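Long-range contact in 4-oxalmesaconate hydratase (Pseudomonas putida, PDB 5CGZ), which hydrates the enol form of oxalomesaconate to 4-carboxy-4-hydroxy-2-oxoadipate, the third step of gallate degradation, with one zinc ion per subunit: residues V6-F14 / N120-A130. Numbering follows the deposited sequence.
Sequences VVSAHSADF and NYDHPLAMHLA. With ZN (zinc ion), chain C.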
ATOM      1  N   VAL A   6      -9.571  -6.232 -26.843  1.00 28.96           N
ATOM      2  CA  VAL A   6      -8.668  -5.186 -26.389  1.00 28.21           C
ATOM      3  C   VAL A   6      -9.438  -3.870 -26.363  1.00 31.38           C
ATOM      4  O   VAL A   6     -10.049  -3.491 -27.362  1.00 32.44           O
ATOM      5  CB  VAL A   6      -7.425  -5.073 -27.300  1.00 30.92           C
ATOM      6  CG1 VAL A   6      -6.512  -3.926 -26.848  1.00 27.04           C
ATOM      7  CG2 VAL A   6      -6.679  -6.392 -27.317  1.00 25.13           C
ATOM      8  N   VAL A   7      -9.448  -3.195 -25.217  1.00 30.75           N
ATOM      9  CA  VAL A   7     -10.086  -1.878 -25.123  1.00 25.78           C
ATOM     10  C   VAL A   7      -9.037  -0.772 -24.998  1.00 36.32           C
ATOM     11  O   VAL A   7      -8.381  -0.623 -23.963  1.00 28.93           O
ATOM     12  CB  VAL A   7     -11.054  -1.799 -23.947  1.00 30.72           C
ATOM     13  CG1 VAL A   7     -11.756  -0.442 -23.935  1.00 29.94           C
ATOM     14  CG2 VAL A   7     -12.073  -2.923 -24.043  1.00 29.15           C
ATOM     15  N   SER A   8      -8.903  -0.008 -26.076  1.00 29.31           N
ATOM     16  CA  SER A   8      -7.864   0.998 -26.244  1.00 32.12           C
ATOM     17  C   SER A   8      -8.459   2.405 -26.091  1.00 34.54           C
ATOM     18  O   SER A   8      -9.417   2.739 -26.789  1.00 36.41           O
ATOM     19  CB  SER A   8      -7.225   0.806 -27.627  1.00 31.47           C
ATOM     20  OG  SER A   8      -6.143   1.674 -27.854  1.00 34.92           O
ATOM     21  N   ALA A   9      -7.933   3.226 -25.182  1.00 31.54           N
ATOM     22  CA  ALA A   9      -8.507   4.568 -24.990  1.00 33.30           C
ATOM     23  C   ALA A   9      -8.366   5.425 -26.253  1.00 33.91           C
ATOM     24  O   ALA A   9      -9.306   6.094 -26.688  1.00 33.95           O
ATOM     25  CB  ALA A   9      -7.852   5.278 -23.816  1.00 30.01           C
ATOM     26  N   HIS A  10      -7.170   5.394 -26.821  1.00 32.14           N
ATOM     27  CA  HIS A  10      -6.845   6.131 -28.030  1.00 35.61           C
ATOM     28  C   HIS A  10      -6.409   5.113 -29.069  1.00 40.39           C
ATOM     29  O   HIS A  10      -5.919   4.044 -28.713  1.00 39.16           O
ATOM     30  CB  HIS A  10      -5.748   7.151 -27.742  1.00 28.85           C
ATOM     31  CG  HIS A  10      -5.996   7.953 -26.500  1.00 37.65           C
ATOM     32  ND1 HIS A  10      -5.221   7.831 -25.362  1.00 31.78           N
ATOM     33  CD2 HIS A  10      -6.955   8.863 -26.204  1.00 30.80           C
ATOM     34  CE1 HIS A  10      -5.681   8.647 -24.430  1.00 33.05           C
ATOM     35  NE2 HIS A  10      -6.736   9.283 -24.913  1.00 32.46           N
ATOM     36  N   SER A  11      -6.564   5.442 -30.344  1.00 34.68           N
ATOM     37  CA  SER A  11      -6.367   4.454 -31.403  1.00 37.72           C
ATOM     38  C   SER A  11      -4.961   3.836 -31.437  1.00 36.12           C
ATOM     39  O   SER A  11      -4.826   2.675 -31.791  1.00 38.15           O
ATOM     40  CB  SER A  11      -6.705   5.071 -32.772  1.00 37.00           C
ATOM     41  OG  SER A  11      -5.959   6.251 -33.024  1.00 41.63           O
ATOM     42  N   ALA A  12      -3.922   4.573 -31.044  1.00 33.02           N
ATOM     43  CA  ALA A  12      -2.557   4.034 -31.127  1.00 38.51           C
ATOM     44  C   ALA A  12      -2.179   3.091 -29.973  1.00 39.30           C
ATOM     45  O   ALA A  12      -1.253   2.280 -30.086  1.00 35.01           O
ATOM     46  CB  ALA A  12      -1.545   5.174 -31.204  1.00 38.38           C
ATOM     47  N   ASP A  13      -2.898   3.191 -28.866  1.00 34.88           N
ATOM     48  CA  ASP A  13      -2.503   2.471 -27.667  1.00 33.52           C
ATOM     49  C   ASP A  13      -2.409   0.959 -27.842  1.00 36.11           C
ATOM     50  O   ASP A  13      -1.479   0.346 -27.326  1.00 33.90           O
ATOM     51  CB  ASP A  13      -3.463   2.807 -26.531  1.00 30.26           C
ATOM     52  CG  ASP A  13      -3.140   4.142 -25.895  1.00 35.41           C
ATOM     53  OD1 ASP A  13      -4.021   5.025 -25.855  1.00 34.13           O
ATOM     54  OD2 ASP A  13      -1.988   4.298 -25.434  1.00 43.03           O
ATOM     55  N   PHE A  14      -3.344   0.347 -28.563  1.00 31.62           N
ATOM     56  CA  PHE A  14      -3.304  -1.105 -28.672  1.00 34.60           C
ATOM     57  C   PHE A  14      -2.066  -1.543 -29.449  1.00 32.93           C
ATOM     58  O   PHE A  14      -1.597  -2.664 -29.280  1.00 34.60           O
ATOM     59  CB  PHE A  14      -4.592  -1.671 -29.315  1.00 32.51           C
ATOM     60  CG  PHE A  14      -4.698  -1.457 -30.810  1.00 32.98           C
ATOM     61  CD1 PHE A  14      -5.293  -0.312 -31.325  1.00 32.94           C
ATOM     62  CD2 PHE A  14      -4.246  -2.426 -31.698  1.00 30.61           C
ATOM     63  CE1 PHE A  14      -5.411  -0.121 -32.706  1.00 35.75           C
ATOM     64  CE2 PHE A  14      -4.357  -2.247 -33.082  1.00 35.94           C
ATOM     65  CZ  PHE A  14      -4.940  -1.091 -33.587  1.00 33.09           C
ATOM     66  N   ASN A 120      -2.272  10.713 -17.968  1.00 33.93           N
ATOM     67  CA  ASN A 120      -3.365  10.604 -18.930  1.00 33.43           C
ATOM     68  C   ASN A 120      -4.655  10.094 -18.302  1.00 34.95           C
ATOM     69  O   ASN A 120      -4.804   8.889 -18.077  1.00 33.65           O
ATOM     70  CB  ASN A 120      -2.952   9.676 -20.067  1.00 34.83           C
ATOM     71  CG  ASN A 120      -3.748   9.913 -21.325  1.00 44.37           C
ATOM     72  OD1 ASN A 120      -4.982   9.987 -21.298  1.00 43.89           O
ATOM     73  ND2 ASN A 120      -3.046  10.052 -22.442  1.00 42.26           N
ATOM     74  N   TYR A 121      -5.587  11.004 -18.033  1.00 28.36           N
ATOM     75  CA  TYR A 121      -6.842  10.644 -17.376  1.00 33.45           C
ATOM     76  C   TYR A 121      -7.717   9.732 -18.242  1.00 32.86           C
ATOM     77  O   TYR A 121      -8.527   8.964 -17.719  1.00 31.48           O
ATOM     78  CB  TYR A 121      -7.616  11.914 -16.982  1.00 34.04           C
ATOM     79  CG  TYR A 121      -7.283  12.385 -15.581  1.00 34.40           C
ATOM     80  CD1 TYR A 121      -5.988  12.758 -15.244  1.00 34.04           C
ATOM     81  CD2 TYR A 121      -8.257  12.441 -14.593  1.00 34.32           C
ATOM     82  CE1 TYR A 121      -5.671  13.169 -13.959  1.00 37.95           C
ATOM     83  CE2 TYR A 121      -7.952  12.857 -13.308  1.00 36.89           C
ATOM     84  CZ  TYR A 121      -6.660  13.217 -12.996  1.00 38.27           C
ATOM     85  OH  TYR A 121      -6.354  13.617 -11.716  1.00 32.71           O
ATOM     86  N   ASP A 122      -7.557   9.803 -19.561  1.00 29.27           N
ATOM     87  CA  ASP A 122      -8.364   8.965 -20.447  1.00 29.63           C
ATOM     88  C   ASP A 122      -8.070   7.467 -20.256  1.00 32.96           C
ATOM     89  O   ASP A 122      -8.934   6.613 -20.474  1.00 30.63           O
ATOM     90  CB  ASP A 122      -8.124   9.332 -21.914  1.00 28.65           C
ATOM     91  CG  ASP A 122      -8.587  10.739 -22.265  1.00 32.39           C
ATOM     92  OD1 ASP A 122      -9.176  11.446 -21.413  1.00 32.83           O
ATOM     93  OD2 ASP A 122      -8.360  11.138 -23.423  1.00 34.15           O
ATOM     94  N   HIS A 123      -6.844   7.142 -19.868  1.00 27.48           N
ATOM     95  CA  HIS A 123      -6.438   5.738 -19.841  1.00 29.89           C
ATOM     96  C   HIS A 123      -7.191   4.925 -18.789  1.00 27.02           C
ATOM     97  O   HIS A 123      -7.794   3.910 -19.133  1.00 30.70           O
ATOM     98  CB  HIS A 123      -4.926   5.633 -19.643  1.00 27.04           C
ATOM     99  CG  HIS A 123      -4.150   6.000 -20.866  1.00 31.25           C
ATOM    100  ND1 HIS A 123      -2.786   6.214 -20.855  1.00 31.97           N
ATOM    101  CD2 HIS A 123      -4.546   6.188 -22.147  1.00 32.35           C
ATOM    102  CE1 HIS A 123      -2.380   6.519 -22.073  1.00 34.63           C
ATOM    103  NE2 HIS A 123      -3.430   6.511 -22.879  1.00 34.23           N
ATOM    104  N   PRO A 124      -7.187   5.370 -17.514  1.00 29.62           N
ATOM    105  CA  PRO A 124      -7.976   4.619 -16.522  1.00 31.04           C
ATOM    106  C   PRO A 124      -9.476   4.599 -16.844  1.00 34.19           C
ATOM    107  O   PRO A 124     -10.149   3.614 -16.540  1.00 30.35           O
ATOM    108  CB  PRO A 124      -7.708   5.373 -15.203  1.00 30.26           C
ATOM    109  CG  PRO A 124      -6.394   6.074 -15.425  1.00 33.07           C
ATOM    110  CD  PRO A 124      -6.415   6.463 -16.888  1.00 29.78           C
ATOM    111  N   LEU A 125     -10.000   5.666 -17.442  1.00 28.97           N
ATOM    112  CA  LEU A 125     -11.415   5.665 -17.801  1.00 27.94           C
ATOM    113  C   LEU A 125     -11.716   4.495 -18.741  1.00 30.47           C
ATOM    114  O   LEU A 125     -12.708   3.792 -18.573  1.00 29.56           O
ATOM    115  CB  LEU A 125     -11.824   6.984 -18.449  1.00 30.58           C
ATOM    116  CG  LEU A 125     -13.257   7.009 -19.000  1.00 35.62           C
ATOM    117  CD1 LEU A 125     -14.279   6.667 -17.915  1.00 26.48           C
ATOM    118  CD2 LEU A 125     -13.556   8.374 -19.613  1.00 31.36           C
ATOM    119  N   ALA A 126     -10.840   4.282 -19.718  1.00 28.70           N
ATOM    120  CA  ALA A 126     -10.989   3.167 -20.651  1.00 27.89           C
ATOM    121  C   ALA A 126     -11.047   1.832 -19.909  1.00 32.38           C
ATOM    122  O   ALA A 126     -11.878   0.971 -20.224  1.00 30.70           O
ATOM    123  CB  ALA A 126      -9.841   3.158 -21.665  1.00 27.20           C
ATOM    124  N   MET A 127     -10.167   1.653 -18.922  1.00 26.76           N
ATOM    125  CA  MET A 127     -10.156   0.391 -18.185  1.00 29.57           C
ATOM    126  C   MET A 127     -11.406   0.253 -17.303  1.00 29.78           C
ATOM    127  O   MET A 127     -11.954  -0.846 -17.166  1.00 31.56           O
ATOM    128  CB  MET A 127      -8.876   0.257 -17.349  1.00 27.22           C
ATOM    129  CG  MET A 127      -8.873  -0.951 -16.398  1.00 26.18           C
ATOM    130  SD  MET A 127      -9.098  -2.560 -17.200  1.00 29.15           S
ATOM    131  CE  MET A 127      -7.408  -3.182 -17.286  1.00 23.69           C
ATOM    132  N   HIS A 128     -11.873   1.357 -16.720  1.00 27.02           N
ATOM    133  CA  HIS A 128     -13.104   1.314 -15.928  1.00 28.82           C
ATOM    134  C   HIS A 128     -14.312   0.968 -16.800  1.00 34.03           C
ATOM    135  O   HIS A 128     -15.182   0.204 -16.376  1.00 29.42           O
ATOM    136  CB  HIS A 128     -13.336   2.645 -15.203  1.00 29.55           C
ATOM    137  CG  HIS A 128     -12.626   2.729 -13.889  1.00 41.26           C
ATOM    138  ND1 HIS A 128     -11.828   3.796 -13.535  1.00 43.10           N
ATOM    139  CD2 HIS A 128     -12.579   1.861 -12.849  1.00 39.76           C
ATOM    140  CE1 HIS A 128     -11.327   3.586 -12.330  1.00 41.07           C
ATOM    141  NE2 HIS A 128     -11.765   2.419 -11.893  1.00 47.42           N
ATOM    142  N   LEU A 129     -14.354   1.519 -18.015  1.00 29.22           N
ATOM    143  CA  LEU A 129     -15.386   1.147 -18.988  1.00 31.89           C
ATOM    144  C   LEU A 129     -15.315  -0.339 -19.308  1.00 30.63           C
ATOM    145  O   LEU A 129     -16.326  -1.044 -19.285  1.00 30.48           O
ATOM    146  CB  LEU A 129     -15.241   1.958 -20.276  1.00 28.53           C
ATOM    147  CG  LEU A 129     -15.866   3.346 -20.219  1.00 41.35           C
ATOM    148  CD1 LEU A 129     -15.429   4.176 -21.423  1.00 34.88           C
ATOM    149  CD2 LEU A 129     -17.389   3.219 -20.158  1.00 38.90           C
ATOM    150  N   ALA A 130     -14.105  -0.807 -19.608  1.00 28.95           N
ATOM    151  CA  ALA A 130     -13.885  -2.206 -19.939  1.00 29.24           C
ATOM    152  C   ALA A 130     -14.372  -3.114 -18.815  1.00 31.41           C
ATOM    153  O   ALA A 130     -15.050  -4.107 -19.062  1.00 27.93           O
ATOM    154  CB  ALA A 130     -12.399  -2.462 -20.232  1.00 25.55           C
TER
HETATM  155 ZN    ZN C 301      -3.489   6.765 -25.032  1.00 35.03          ZN
HETATM  156  O   HOH W   1      -1.035   7.086 -25.322  1.00 47.84           O
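His10 and His123 approach each other by their edges at the zinc ion, ring planes 57° apart: His10 ND1 binds the metal at 2.1 Å and His123 NE2 at 2.2 Å. Asp13 OD1 adds a third bond of 2.0 Å, with the Asp13 carboxylate nearly perpendicular to the His123 ring; Glu44 and a more distant water complete the site. His10 NE2 donates an almost straight bond (176°) to Asp122 OD2 at 2.9 Å, in the ring plane and onto the anti lone pair of the carboxylate. CG of His10 sits beside the backbone N and anti to the carbonyl carbon (chi1 -47°), which swings the ring toward helix 122-138 so that ND1 faces the zinc and NE2 the carboxylate. Without the Asp122 carboxylate, as with an alanine here, His10 NE2 and the backbone N-H groups of Tyr86 and Met88 would probably lose their acceptors, leaving the His10 ring less firmly fixed in rotation. In this Rossmann-like fold of the MshB deacetylase family, the site sits where the loop after strand 3-8 faces the start of helix 122-138. Asn120 lays its amide carbon over one face of the His123 ring, while its OD1 accepts a weak capping bond from Asp122 N. Behind the metal ligands, His123 ND1 hydrogen-bonds Asp117 and Asp13 OD2 forms a salt bridge with Arg17. Away from the metal the contact turns apolar: Ala9 CB meets Ala126 CB at 3.6 Å and also lies over a face of the His10 ring. One helical turn further on, Val7 sets CG2 against Ala130 CB at 3.9 Å.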